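Local coordinates for oxidoreductase (Azotobacter vinelandii, PDB 7D5M), which binds NAD+ and, as a homolog of inositol dehydrogenase in the Gfo/Idh/MocA family, probably catalyses NAD-dependent oxidation of a polyol or sugar-like substrate, at residues Ser278-Leu282 with Ala293-Gln297; Gln65-Pro69 with Glu78-Gly84. All coordinates share one frame; numbering follows the deposited sequence.

Interaction 1 of 2, residues Ser278-Leu282 with Ala293-Gln297; sequences SRASL and AFEIQ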
loop_
_atom_site.group_PDB
_atom_site.type_symbol
_atom_site.label_atom_id
_atom_site.label_comp_id
_atom_site.label_asym_id
_atom_site.label_seq_id
_atom_site.Cartn_x
_atom_site.Cartn_y
_atom_site.Cartn_z
ATOM N N SER A 278 1.509 17.914 -17.845
ATOM C CA SER A 278 2.626 18.828 -17.524
ATOM C C SER A 278 2.588 19.232 -16.041
ATOM O O SER A 278 3.660 19.531 -15.489
ATOM C CB SER A 278 2.599 20.028 -18.438
ATOM O OG SER A 278 1.381 20.746 -18.281
ATOM N N ARG A 279 1.412 19.261 -15.407
ATOM C CA ARG A 279 1.236 19.743 -14.010
ATOM C C ARG A 279 1.125 18.568 -13.034
ATOM O O ARG A 279 1.563 18.711 -11.888
ATOM C CB ARG A 279 -0.010 20.632 -13.907
ATOM C CG ARG A 279 -0.393 21.038 -12.489
ATOM C CD ARG A 279 -1.534 22.041 -12.473
ATOM N NE ARG A 279 -1.824 22.503 -11.121
ATOM C CZ ARG A 279 -2.788 22.054 -10.316
ATOM N NH1 ARG A 279 -3.630 21.104 -10.692
ATOM N NH2 ARG A 279 -2.910 22.583 -9.111
ATOM N N ALA A 280 0.455 17.492 -13.426
ATOM C CA ALA A 280 -0.004 16.458 -12.479
ATOM C C ALA A 280 -0.337 15.181 -13.239
ATOM O O ALA A 280 -0.562 15.252 -14.455
ATOM C CB ALA A 280 -1.204 16.967 -11.706
ATOM N N SER A 281 -0.387 14.064 -12.519
ATOM C CA SER A 281 -0.863 12.759 -13.028
ATOM C C SER A 281 -2.079 12.302 -12.223
ATOM O O SER A 281 -2.240 12.711 -11.069
ATOM C CB SER A 281 0.220 11.719 -12.983
ATOM O OG SER A 281 1.327 12.098 -13.787
ATOM N N LEU A 282 -2.929 11.488 -12.834
ATOM C CA LEU A 282 -3.905 10.693 -12.065
ATOM C C LEU A 282 -3.705 9.228 -12.432
ATOM O O LEU A 282 -3.206 8.929 -13.532
ATOM C CB LEU A 282 -5.337 11.192 -12.279
ATOM C CG LEU A 282 -5.858 11.280 -13.701
ATOM C CD1 LEU A 282 -6.277 9.919 -14.229
ATOM C CD2 LEU A 282 -7.036 12.244 -13.753
ATOM N N ALA A 293 -5.635 8.098 -7.535
ATOM C CA ALA A 293 -4.385 8.820 -7.207
ATOM C C ALA A 293 -4.380 10.136 -7.980
ATOM O O ALA A 293 -4.685 10.110 -9.176
ATOM C CB ALA A 293 -3.165 8.003 -7.552
ATOM N N PHE A 294 -4.052 11.238 -7.317
ATOM C CA PHE A 294 -3.939 12.577 -7.948
ATOM C C PHE A 294 -2.648 13.207 -7.453
ATOM O O PHE A 294 -2.528 13.499 -6.260
ATOM C CB PHE A 294 -5.164 13.449 -7.673
ATOM C CG PHE A 294 -5.062 14.848 -8.229
ATOM C CD1 PHE A 294 -4.629 15.074 -9.525
ATOM C CD2 PHE A 294 -5.436 15.940 -7.462
ATOM C CE1 PHE A 294 -4.548 16.365 -10.030
ATOM C CE2 PHE A 294 -5.369 17.224 -7.976
ATOM C CZ PHE A 294 -4.917 17.434 -9.253
ATOM N N GLU A 295 -1.694 13.367 -8.358
ATOM C CA GLU A 295 -0.283 13.616 -7.985
ATOM C C GLU A 295 0.207 14.866 -8.712
ATOM O O GLU A 295 0.697 14.758 -9.849
ATOM C CB GLU A 295 0.536 12.364 -8.277
ATOM C CG GLU A 295 -0.089 11.118 -7.673
ATOM C CD GLU A 295 0.742 9.852 -7.784
ATOM O OE1 GLU A 295 1.564 9.745 -8.727
ATOM O OE2 GLU A 295 0.581 8.977 -6.896
ATOM N N ILE A 296 0.077 16.011 -8.048
ATOM C CA ILE A 296 0.555 17.313 -8.595
ATOM C C ILE A 296 2.069 17.356 -8.386
ATOM O O ILE A 296 2.515 17.139 -7.228
ATOM C CB ILE A 296 -0.153 18.501 -7.921
ATOM C CG1 ILE A 296 -1.674 18.464 -8.108
ATOM C CG2 ILE A 296 0.454 19.808 -8.407
ATOM C CD1 ILE A 296 -2.422 19.424 -7.212
ATOM N N GLN A 297 2.837 17.618 -9.444
ATOM C CA GLN A 297 4.310 17.693 -9.307
ATOM C C GLN A 297 4.659 18.769 -8.275
ATOM O O GLN A 297 4.165 19.912 -8.399
ATOM C CB GLN A 297 5.021 17.960 -10.635
ATOM C CG GLN A 297 6.539 18.041 -10.460
ATOM C CD GLN A 297 7.135 16.791 -9.856
ATOM O OE1 GLN A 297 6.680 15.674 -10.127
ATOM N NE2 GLN A 297 8.177 16.959 -9.048
HETATM O O HOH W 1 2.995 20.887 -10.767
#

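Interaction 2 of 2, residues Gln65-Pro69 with Glu78-Gly84; sequences QRCYP and EARRPDG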
loop_
_atom_site.group_PDB
_atom_site.type_symbol
_atom_site.label_atom_id
_atom_site.label_comp_id
_atom_site.label_asym_id
_atom_site.label_seq_id
_atom_site.Cartn_x
_atom_site.Cartn_y
_atom_site.Cartn_z
ATOM N N GLN A 65 -41.650 -21.812 -21.781
ATOM C CA GLN A 65 -42.075 -21.587 -23.189
ATOM C C GLN A 65 -41.387 -20.347 -23.774
ATOM O O GLN A 65 -41.425 -20.182 -25.006
ATOM C CB GLN A 65 -43.592 -21.455 -23.255
ATOM C CG GLN A 65 -44.308 -22.793 -23.156
ATOM C CD GLN A 65 -45.765 -22.633 -23.512
ATOM O OE1 GLN A 65 -46.562 -22.146 -22.716
ATOM N NE2 GLN A 65 -46.113 -23.007 -24.732
ATOM N N ARG A 66 -40.758 -19.504 -22.948
ATOM C CA ARG A 66 -39.994 -18.326 -23.443
ATOM C C ARG A 66 -38.490 -18.561 -23.255
ATOM O O ARG A 66 -37.725 -17.588 -23.364
ATOM C CB ARG A 66 -40.456 -17.049 -22.737
ATOM C CG ARG A 66 -41.925 -16.727 -22.957
ATOM C CD ARG A 66 -42.338 -15.459 -22.251
ATOM N NE ARG A 66 -42.135 -14.256 -23.050
ATOM C CZ ARG A 66 -42.490 -13.036 -22.657
ATOM N NH1 ARG A 66 -43.062 -12.870 -21.478
ATOM N NH2 ARG A 66 -42.271 -11.987 -23.430
ATOM N N CYS A 67 -38.091 -19.801 -22.976
ATOM C CA CYS A 67 -36.691 -20.277 -23.091
ATOM C C CYS A 67 -36.561 -20.942 -24.460
ATOM O O CYS A 67 -36.946 -22.120 -24.587
ATOM C CB CYS A 67 -36.311 -21.259 -21.994
ATOM S SG CYS A 67 -36.470 -20.563 -20.328
ATOM N N TYR A 68 -36.094 -20.193 -25.450
ATOM C CA TYR A 68 -36.036 -20.630 -26.865
ATOM C C TYR A 68 -34.691 -21.280 -27.152
ATOM O O TYR A 68 -33.696 -20.993 -26.484
ATOM C CB TYR A 68 -36.288 -19.439 -27.781
ATOM C CG TYR A 68 -37.571 -18.699 -27.501
ATOM C CD1 TYR A 68 -38.774 -19.107 -28.061
ATOM C CD2 TYR A 68 -37.586 -17.577 -26.689
ATOM C CE1 TYR A 68 -39.955 -18.428 -27.816
ATOM C CE2 TYR A 68 -38.760 -16.880 -26.444
ATOM C CZ TYR A 68 -39.944 -17.292 -27.029
ATOM O OH TYR A 68 -41.099 -16.605 -26.797
ATOM N N PRO A 69 -34.618 -22.188 -28.151
ATOM C CA PRO A 69 -33.366 -22.884 -28.456
ATOM C C PRO A 69 -32.288 -22.031 -29.131
ATOM O O PRO A 69 -31.136 -22.444 -29.124
ATOM C CB PRO A 69 -33.817 -24.008 -29.405
ATOM C CG PRO A 69 -35.050 -23.448 -30.054
ATOM C CD PRO A 69 -35.751 -22.704 -28.935
ATOM N N GLU A 78 -40.973 -13.924 -30.015
ATOM C CA GLU A 78 -41.252 -12.772 -29.120
ATOM C C GLU A 78 -42.003 -11.682 -29.901
ATOM O O GLU A 78 -42.876 -11.043 -29.307
ATOM C CB GLU A 78 -39.955 -12.287 -28.465
ATOM C CG GLU A 78 -39.496 -13.221 -27.356
ATOM C CD GLU A 78 -40.361 -13.174 -26.107
ATOM O OE1 GLU A 78 -40.600 -12.039 -25.602
ATOM O OE2 GLU A 78 -40.800 -14.263 -25.646
ATOM N N ALA A 79 -41.686 -11.494 -31.185
ATOM C CA ALA A 79 -42.310 -10.490 -32.086
ATOM C C ALA A 79 -43.828 -10.719 -32.163
ATOM O O ALA A 79 -44.556 -9.766 -32.471
ATOM C CB ALA A 79 -41.676 -10.568 -33.458
ATOM N N ARG A 80 -44.287 -11.944 -31.902
ATOM C CA ARG A 80 -45.719 -12.325 -32.037
ATOM C C ARG A 80 -46.515 -11.902 -30.796
ATOM O O ARG A 80 -47.756 -11.848 -30.896
ATOM C CB ARG A 80 -45.844 -13.831 -32.259
ATOM C CG ARG A 80 -45.275 -14.319 -33.582
ATOM C CD ARG A 80 -45.571 -15.800 -33.697
ATOM N NE ARG A 80 -44.945 -16.467 -34.828
ATOM C CZ ARG A 80 -45.052 -17.773 -35.080
ATOM N NH1 ARG A 80 -45.766 -18.553 -34.283
ATOM N NH2 ARG A 80 -44.443 -18.298 -36.129
ATOM N N ARG A 81 -45.849 -11.594 -29.679
ATOM C CA ARG A 81 -46.520 -11.316 -28.380
ATOM C C ARG A 81 -46.547 -9.817 -28.103
ATOM O O ARG A 81 -45.530 -9.141 -28.246
ATOM C CB ARG A 81 -45.792 -11.965 -27.198
ATOM C CG ARG A 81 -45.211 -13.345 -27.450
ATOM C CD ARG A 81 -44.390 -13.819 -26.273
ATOM N NE ARG A 81 -45.087 -13.674 -24.997
ATOM C CZ ARG A 81 -45.414 -14.663 -24.170
ATOM N NH1 ARG A 81 -45.122 -15.923 -24.450
ATOM N NH2 ARG A 81 -46.045 -14.382 -23.046
ATOM N N PRO A 82 -47.669 -9.264 -27.589
ATOM C CA PRO A 82 -47.714 -7.847 -27.224
ATOM C C PRO A 82 -46.784 -7.523 -26.042
ATOM O O PRO A 82 -46.395 -6.379 -25.917
ATOM C CB PRO A 82 -49.191 -7.626 -26.858
ATOM C CG PRO A 82 -49.655 -8.985 -26.375
ATOM C CD PRO A 82 -48.918 -9.975 -27.256
ATOM N N ASP A 83 -46.449 -8.525 -25.224
ATOM C CA ASP A 83 -45.488 -8.423 -24.093
ATOM C C ASP A 83 -44.111 -8.968 -24.515
ATOM O O ASP A 83 -43.315 -9.325 -23.629
ATOM C CB ASP A 83 -46.041 -9.158 -22.870
ATOM C CG ASP A 83 -46.164 -10.667 -23.032
ATOM O OD1 ASP A 83 -46.273 -11.141 -24.186
ATOM O OD2 ASP A 83 -46.158 -11.358 -22.005
ATOM N N GLY A 84 -43.829 -9.013 -25.816
ATOM C CA GLY A 84 -42.536 -9.479 -26.356
ATOM C C GLY A 84 -41.383 -8.596 -25.913
ATOM O O GLY A 84 -41.611 -7.425 -25.568
HETATM O O HOH W 2 -44.097 -10.694 -20.099
HETATM O O HOH W 3 -43.679 -17.123 -26.872
#

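Interaction 1 of 2, residues Ser278-Leu282 with Ala293-Gln297
Antiparallel strand pairing joins A280-L282 to A293-I296, the two arms of a beta hairpin near one edge of the large mixed sheet. The S281-E295 pair is hydrogen-bonded in both directions, E295 N to S281 O at 2.8 Å and S281 N to E295 O at 3.0 Å. Beyond A280, Q297 N reaches R279 O (3.0 Å), and water 1 donates to R279 O and Q297 O. One face of the sheet carries A280, L282, F294 and I296. The F294 ring leans along its own strand toward I296, its chi1 of 177° setting CG opposite the backbone N, and CE1 meets A280 CB at 3.8 Å. The extended R279 chain runs beside I296, whose CG1 lies over one guanidinium face while CD1 comes to 3.7 Å from R279 NH2; R279 NH1 is hydrogen-bonded to E161 O. Replacing I296 with an alanine would probably uncover that guanidinium face and open a gap beside A280 CB. On the other face, S281 OG is hydrogen-bonded to A265 O of the second subunit and E295 forms a salt bridge with R274. This is a beta hairpin within the mixed sheet of the Gfo/Idh/MocA C-terminal domain, one face of which meets a second subunit.

Interaction 2 of 2, residues Gln65-Pro69 with Glu78-Gly84
Charge pairing dominates: R66 grips the carboxylate of E78 side-on, NE to OE2 at 2.9 Å and NH2 to OE1 at 2.7 Å. Both oxygens use their syn lone pairs, and the two flat groups are nearly coplanar, 16° apart. The bend at chi3 of R66 (88°) turns the guanidinium out of line with its extended CB-CD run to present this NE edge. A second side-on grip lies within 78-84, where R81 NE meets D83 OD1 at 2.9 Å and R81 NH2 meets D83 OD2 at 3.2 Å. The two arginines stack flat, guanidinium centres 3.7 Å apart and planes at 3°; the carboxylates of E78 and D83 probably offset the like charges. These four residues form a salt-bridge network that ties the loop before helix 71-78 to the two type I turns leading from that helix toward strand 87-91, within the NAD-binding Rossmann domain. Hydrogen bonds outside the ion pairs add to this: R66 NH2 also donates to D83 O (2.9 Å), which lies in the guanidinium plane, and Y68 OH donates to E78 OE2 on its anti side (2.6 Å). E78 OE2 thus accepts from two donors, and E78 OE1 also takes I85 N. Water 2 joins R66 NH1 to D83 OD2, and water 3 links Y68 OH to R81 NH1. R66 and Y68 also pack on A43 of strand 39-45.

Overall arrangement
The two contacts lie on opposite sides of the chain's centre, 53 Å apart between centres and about 41 Å between nearest atoms, so they do not touch. Interaction 2 comes first along the chain and closes before interaction 1 opens. It belongs to the Rossmann domain, beside helix 71-78 and strand 39-45, an outermost strand of the five-stranded parallel sheet; the side chain of Y68 is about 9 Å from the bound NAD. Interaction 1 belongs to the C-terminal domain, where strands 280-285 and 291-296 are neighbours in the nine-stranded mixed sheet. Interaction 2 joins the loops on either end of helix 71-78 in the nucleotide-binding domain, whereas interaction 1 lies where a second subunit packs.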